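LasR-specific antiactivator QslA domain-containing protein (Pseudomonas aeruginosa, PDB 4NG2) binds the ligand-binding domain of the quorum-sensing activator LasR and disrupts LasR dimerization, acting as an antiactivator. Local coordinates at residues Ala77-Arg82 and Phe94-Leu99; Ala54-Gly58 and Gln90-Phe94. All coordinates share one frame. Residue numbers count along the deposited sequence, not the author numbering.

Interaction 1. Residues Ala77-Arg82 and Phe94-Leu99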
loop_
_atom_site.group_PDB
_atom_site.type_symbol
_atom_site.label_atom_id
_atom_site.label_comp_id
_atom_site.label_asym_id
_atom_site.label_seq_id
_atom_site.Cartn_x
_atom_site.Cartn_y
_atom_site.Cartn_z
ATOM N N ALA E 77 -8.120 18.069 11.412
ATOM C CA ALA E 77 -8.662 17.031 12.282
ATOM C C ALA E 77 -7.792 15.810 12.201
ATOM O O ALA E 77 -7.590 15.088 13.179
ATOM C CB ALA E 77 -10.089 16.676 11.898
ATOM N N PHE E 78 -7.287 15.571 11.007
ATOM C CA PHE E 78 -6.429 14.430 10.772
ATOM C C PHE E 78 -5.073 14.658 11.462
ATOM O O PHE E 78 -4.607 13.803 12.212
ATOM C CB PHE E 78 -6.309 14.231 9.258
ATOM C CG PHE E 78 -5.365 13.178 8.859
ATOM C CD1 PHE E 78 -5.759 11.859 8.825
ATOM C CD2 PHE E 78 -4.076 13.503 8.500
ATOM C CE1 PHE E 78 -4.864 10.863 8.437
ATOM C CE2 PHE E 78 -3.185 12.527 8.111
ATOM C CZ PHE E 78 -3.572 11.207 8.079
ATOM N N ALA E 79 -4.473 15.828 11.254
ATOM C CA ALA E 79 -3.178 16.137 11.849
ATOM C C ALA E 79 -3.234 16.150 13.350
ATOM O O ALA E 79 -2.341 15.593 14.010
ATOM C CB ALA E 79 -2.637 17.459 11.351
ATOM N N PHE E 80 -4.267 16.764 13.918
ATOM C CA PHE E 80 -4.335 16.783 15.378
ATOM C C PHE E 80 -4.659 15.432 15.972
ATOM O O PHE E 80 -4.117 15.071 17.012
ATOM C CB PHE E 80 -5.254 17.889 15.905
ATOM C CG PHE E 80 -4.566 19.211 15.997
ATOM C CD1 PHE E 80 -4.491 20.049 14.884
ATOM C CD2 PHE E 80 -3.922 19.589 17.164
ATOM C CE1 PHE E 80 -3.835 21.269 14.939
ATOM C CE2 PHE E 80 -3.249 20.819 17.226
ATOM C CZ PHE E 80 -3.211 21.656 16.104
ATOM N N GLY E 81 -5.512 14.668 15.297
ATOM C CA GLY E 81 -5.843 13.329 15.757
ATOM C C GLY E 81 -4.682 12.349 15.747
ATOM O O GLY E 81 -4.470 11.632 16.727
ATOM N N ARG E 82 -3.939 12.301 14.642
ATOM C CA ARG E 82 -2.775 11.411 14.546
ATOM C C ARG E 82 -1.703 11.776 15.581
ATOM O O ARG E 82 -1.110 10.905 16.217
ATOM C CB ARG E 82 -2.169 11.493 13.145
ATOM C CG ARG E 82 -1.100 10.466 12.899
ATOM C CD ARG E 82 -0.504 10.639 11.523
ATOM N NE ARG E 82 -0.067 12.010 11.268
ATOM C CZ ARG E 82 0.423 12.405 10.102
ATOM N NH1 ARG E 82 0.530 11.523 9.123
ATOM N NH2 ARG E 82 0.801 13.662 9.902
ATOM N N PHE E 94 -4.571 4.779 12.994
ATOM C CA PHE E 94 -5.471 5.918 12.974
ATOM C C PHE E 94 -5.650 6.429 11.552
ATOM O O PHE E 94 -6.742 6.831 11.175
ATOM C CB PHE E 94 -4.934 7.023 13.893
ATOM C CG PHE E 94 -5.580 8.359 13.690
ATOM C CD1 PHE E 94 -5.251 9.147 12.607
ATOM C CD2 PHE E 94 -6.525 8.826 14.583
ATOM C CE1 PHE E 94 -5.847 10.384 12.409
ATOM C CE2 PHE E 94 -7.132 10.067 14.391
ATOM C CZ PHE E 94 -6.786 10.847 13.290
ATOM N N GLU E 95 -4.590 6.437 10.759
ATOM C CA GLU E 95 -4.703 6.954 9.396
ATOM C C GLU E 95 -5.582 6.054 8.549
ATOM O O GLU E 95 -6.427 6.529 7.788
ATOM C CB GLU E 95 -3.337 7.044 8.724
ATOM C CG GLU E 95 -2.337 7.924 9.428
ATOM C CD GLU E 95 -0.979 7.912 8.751
ATOM O OE1 GLU E 95 -0.635 6.917 8.058
ATOM O OE2 GLU E 95 -0.253 8.910 8.909
ATOM N N VAL E 96 -5.347 4.746 8.671
ATOM C CA VAL E 96 -6.108 3.760 7.929
ATOM C C VAL E 96 -7.595 3.870 8.302
ATOM O O VAL E 96 -8.444 3.934 7.425
ATOM C CB VAL E 96 -5.551 2.311 8.114
ATOM C CG1 VAL E 96 -6.501 1.281 7.524
ATOM C CG2 VAL E 96 -4.203 2.176 7.441
ATOM N N ALA E 97 -7.906 3.952 9.593
ATOM C CA ALA E 97 -9.307 4.028 10.024
ATOM C C ALA E 97 -9.994 5.292 9.514
ATOM O O ALA E 97 -11.063 5.228 8.916
ATOM C CB ALA E 97 -9.412 3.942 11.532
ATOM N N PHE E 98 -9.353 6.435 9.744
ATOM C CA PHE E 98 -9.885 7.754 9.383
ATOM C C PHE E 98 -10.158 7.846 7.877
ATOM O O PHE E 98 -11.171 8.411 7.432
ATOM C CB PHE E 98 -8.863 8.802 9.836
ATOM C CG PHE E 98 -9.209 10.217 9.510
ATOM C CD1 PHE E 98 -9.073 10.699 8.223
ATOM C CD2 PHE E 98 -9.596 11.102 10.518
ATOM C CE1 PHE E 98 -9.368 12.040 7.929
ATOM C CE2 PHE E 98 -9.884 12.442 10.242
ATOM C CZ PHE E 98 -9.767 12.915 8.952
ATOM N N LEU E 99 -9.252 7.283 7.085
ATOM C CA LEU E 99 -9.387 7.353 5.635
ATOM C C LEU E 99 -10.447 6.374 5.135
ATOM O O LEU E 99 -11.207 6.695 4.239
ATOM C CB LEU E 99 -8.030 7.160 4.954
ATOM C CG LEU E 99 -7.209 8.461 4.976
ATOM C CD1 LEU E 99 -5.703 8.231 4.905
ATOM C CD2 LEU E 99 -7.649 9.378 3.853
#
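Three phenylalanines fill the space between Ala77-Arg82 and Phe94-Leu99, two helical segments that run roughly antiparallel (146° between directions) with axes 10.6 Å apart, a wide spacing that leaves room for rings. Phe78 points its ring edge at the face of Phe98, an edge-to-face pair with centroids 5.1 Å apart and planes at 65°; Phe78 CD1 comes to 3.6 Å from Phe98 CD1, and Phe78 CB makes a CH-pi contact over the same ring, 4.1 Å from its centroid. Against Phe94 the Phe78 ring lies obliquely, with Phe78 CD1 3.9 Å from Phe94 CE1, which completes an aromatic cluster. Further apolar packing comes from the aliphatic part of Glu95, with Glu95 CG 3.8 Å from Phe78 CZ. Backbone takes part as well. The Phe94 ring lays one face on the peptide joining Gly81 and Arg82, with Phe94 CZ 3.6 Å from Gly81 C and 3.5 Å from Arg82 N; a beta carbon on Gly81 would collide with that ring. The polar component is one salt bridge at the margin of the cluster, Arg82 NH1 to Glu95 OE2 at 2.7 Å, with the carboxylate oxygen near the guanidinium plane. The same two side chains form salt bridges with Glu95 and Arg82 of the second QslA subunit, and Phe78 also packs on Leu99 of that subunit, so the contact belongs to the dimer interface too. Within the chain, it joins helix 74-83 to helix 88-107, while Gln61 and Ala62 of helix 52-66 pack against Phe98.

Interaction 2. Residues Ala54-Gly58 and Gln90-Phe94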
loop_
_atom_site.group_PDB
_atom_site.type_symbol
_atom_site.label_atom_id
_atom_site.label_comp_id
_atom_site.label_asym_id
_atom_site.label_seq_id
_atom_site.Cartn_x
_atom_site.Cartn_y
_atom_site.Cartn_z
ATOM N N ALA E 54 -6.566 2.827 18.756
ATOM C CA ALA E 54 -6.109 3.717 17.691
ATOM C C ALA E 54 -7.082 3.647 16.527
ATOM O O ALA E 54 -7.444 4.659 15.961
ATOM C CB ALA E 54 -4.694 3.384 17.245
ATOM N N ILE E 55 -7.545 2.457 16.175
ATOM C CA ILE E 55 -8.492 2.361 15.061
ATOM C C ILE E 55 -9.730 3.221 15.351
ATOM O O ILE E 55 -10.076 4.127 14.569
ATOM C CB ILE E 55 -8.866 0.877 14.712
ATOM C CG1 ILE E 55 -7.657 0.144 14.113
ATOM C CG2 ILE E 55 -10.040 0.809 13.728
ATOM C CD1 ILE E 55 -7.409 0.470 12.661
ATOM N N ASP E 56 -10.377 2.981 16.483
ATOM C CA ASP E 56 -11.553 3.791 16.826
ATOM C C ASP E 56 -11.295 5.298 16.926
ATOM O O ASP E 56 -12.175 6.090 16.604
ATOM C CB ASP E 56 -12.249 3.269 18.082
ATOM C CG ASP E 56 -12.845 1.874 17.884
ATOM O OD1 ASP E 56 -13.437 1.605 16.800
ATOM O OD2 ASP E 56 -12.719 1.051 18.824
ATOM N N LYS E 57 -10.103 5.710 17.347
ATOM C CA LYS E 57 -9.831 7.142 17.411
ATOM C C LYS E 57 -9.844 7.724 16.013
ATOM O O LYS E 57 -10.328 8.826 15.787
ATOM C CB LYS E 57 -8.509 7.466 18.125
ATOM C CG LYS E 57 -8.340 8.972 18.438
ATOM C CD LYS E 57 -6.989 9.299 19.096
ATOM C CE LYS E 57 -6.785 8.548 20.422
ATOM N NZ LYS E 57 -5.604 9.059 21.191
ATOM N N GLY E 58 -9.316 6.969 15.065
ATOM C CA GLY E 58 -9.376 7.390 13.678
ATOM C C GLY E 58 -10.780 7.347 13.090
ATOM O O GLY E 58 -11.108 8.159 12.228
ATOM N N GLN E 90 0.452 3.118 15.969
ATOM C CA GLN E 90 -0.880 3.625 16.215
ATOM C C GLN E 90 -1.223 4.715 15.234
ATOM O O GLN E 90 -2.362 4.828 14.808
ATOM C CB GLN E 90 -1.001 4.158 17.628
ATOM C CG GLN E 90 -1.015 3.086 18.661
ATOM C CD GLN E 90 -1.114 3.694 20.028
ATOM O OE1 GLN E 90 -0.113 4.176 20.583
ATOM N NE2 GLN E 90 -2.338 3.717 20.582
ATOM N N LYS E 91 -0.242 5.536 14.887
ATOM C CA LYS E 91 -0.505 6.612 13.950
ATOM C C LYS E 91 -1.060 6.005 12.672
ATOM O O LYS E 91 -2.020 6.517 12.097
ATOM C CB LYS E 91 0.756 7.433 13.657
ATOM C CG LYS E 91 1.260 8.279 14.815
ATOM C CD LYS E 91 2.632 8.907 14.484
ATOM C CE LYS E 91 3.264 9.583 15.713
ATOM N NZ LYS E 91 2.380 10.606 16.308
ATOM N N THR E 92 -0.478 4.904 12.218
ATOM C CA THR E 92 -0.910 4.378 10.937
ATOM C C THR E 92 -2.236 3.649 11.079
ATOM O O THR E 92 -2.985 3.557 10.122
ATOM C CB THR E 92 0.166 3.505 10.234
ATOM O OG1 THR E 92 0.563 2.427 11.081
ATOM C CG2 THR E 92 1.376 4.334 9.915
ATOM N N ALA E 93 -2.537 3.141 12.269
ATOM C CA ALA E 93 -3.843 2.538 12.495
ATOM C C ALA E 93 -4.897 3.623 12.426
ATOM O O ALA E 93 -5.973 3.429 11.855
ATOM C CB ALA E 93 -3.892 1.824 13.826
ATOM N N PHE E 94 -4.571 4.779 12.994
ATOM C CA PHE E 94 -5.471 5.918 12.974
ATOM C C PHE E 94 -5.650 6.429 11.552
ATOM O O PHE E 94 -6.742 6.831 11.175
ATOM C CB PHE E 94 -4.934 7.023 13.893
ATOM C CG PHE E 94 -5.580 8.359 13.690
ATOM C CD1 PHE E 94 -5.251 9.147 12.607
ATOM C CD2 PHE E 94 -6.525 8.826 14.583
ATOM C CE1 PHE E 94 -5.847 10.384 12.409
ATOM C CE2 PHE E 94 -7.132 10.067 14.391
ATOM C CZ PHE E 94 -6.786 10.847 13.290
#
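Gln90 opens the contact: its CB lies 3.8 Å from Ala54 CB, and its backbone O is 3.7 Å from the same methyl. The amide end of Gln90 has its polar partner in Thr87, to which OE1 is hydrogen-bonded. Lys91 and Thr92 direct their CA-to-CB bonds away from Ala54-Gly58; Lys91 NZ is hydrogen-bonded to the backbone O of Leu85, and Thr92 packs on an apolar side chain of the LasR chain. Ala93 turns back toward the partner helix. Its CB sits 3.8 Å from Ala54 CB and 3.9 Å from Ile55 CD1, and its carbonyl O is 3.4 Å from Ile55 CD1. The CA-to-CB bond of Ile55 points away, but its side chain bends round to bring CD1 against this turn, while it also packs on Val32 and Ile34 of strand 31-34. Phe94 makes the tightest approach: CD2 is 3.3 Å from Gly58 CA, CE2 is 3.7 Å from Lys57 O, and the Phe94 and Gly58 CA atoms are 4.2 Å apart. A beta carbon on Gly58 would clash with Phe94 O, so the absent side chain is what lets the backbones come this near. The axes pass at 7.8 Å and cross at -41°, a close helix-helix crossing with Phe94 and Ile55 filling in beside the small residues. With neither hydrogen bonds nor salt bridges between the segments, cohesion rests on van der Waals contact and buried apolar surface, which the short Ala54, Ala93 and Gly58 make possible by letting the helices come close.

How the interactions relate
Both contacts use helix 88-107, which receives helix 52-66 in interaction 2 and helix 74-83 in interaction 1; their centres are about 7 Å apart. Along the chain the order is 54-58, 77-82, 90-94 and 94-99, so the segments alternate and two consecutive helices pack on the one that follows. Phe94 belongs to both contacts, and they also touch directly: Ala97 CB lies 3.1 Å from Ile55 O, and Phe98 CB 3.3 Å from Gly58 O. Together they form a continuous three-helix core within the QslA family region, from which interaction 1 reaches the second QslA subunit while Thr92 beside interaction 2 packs on LasR.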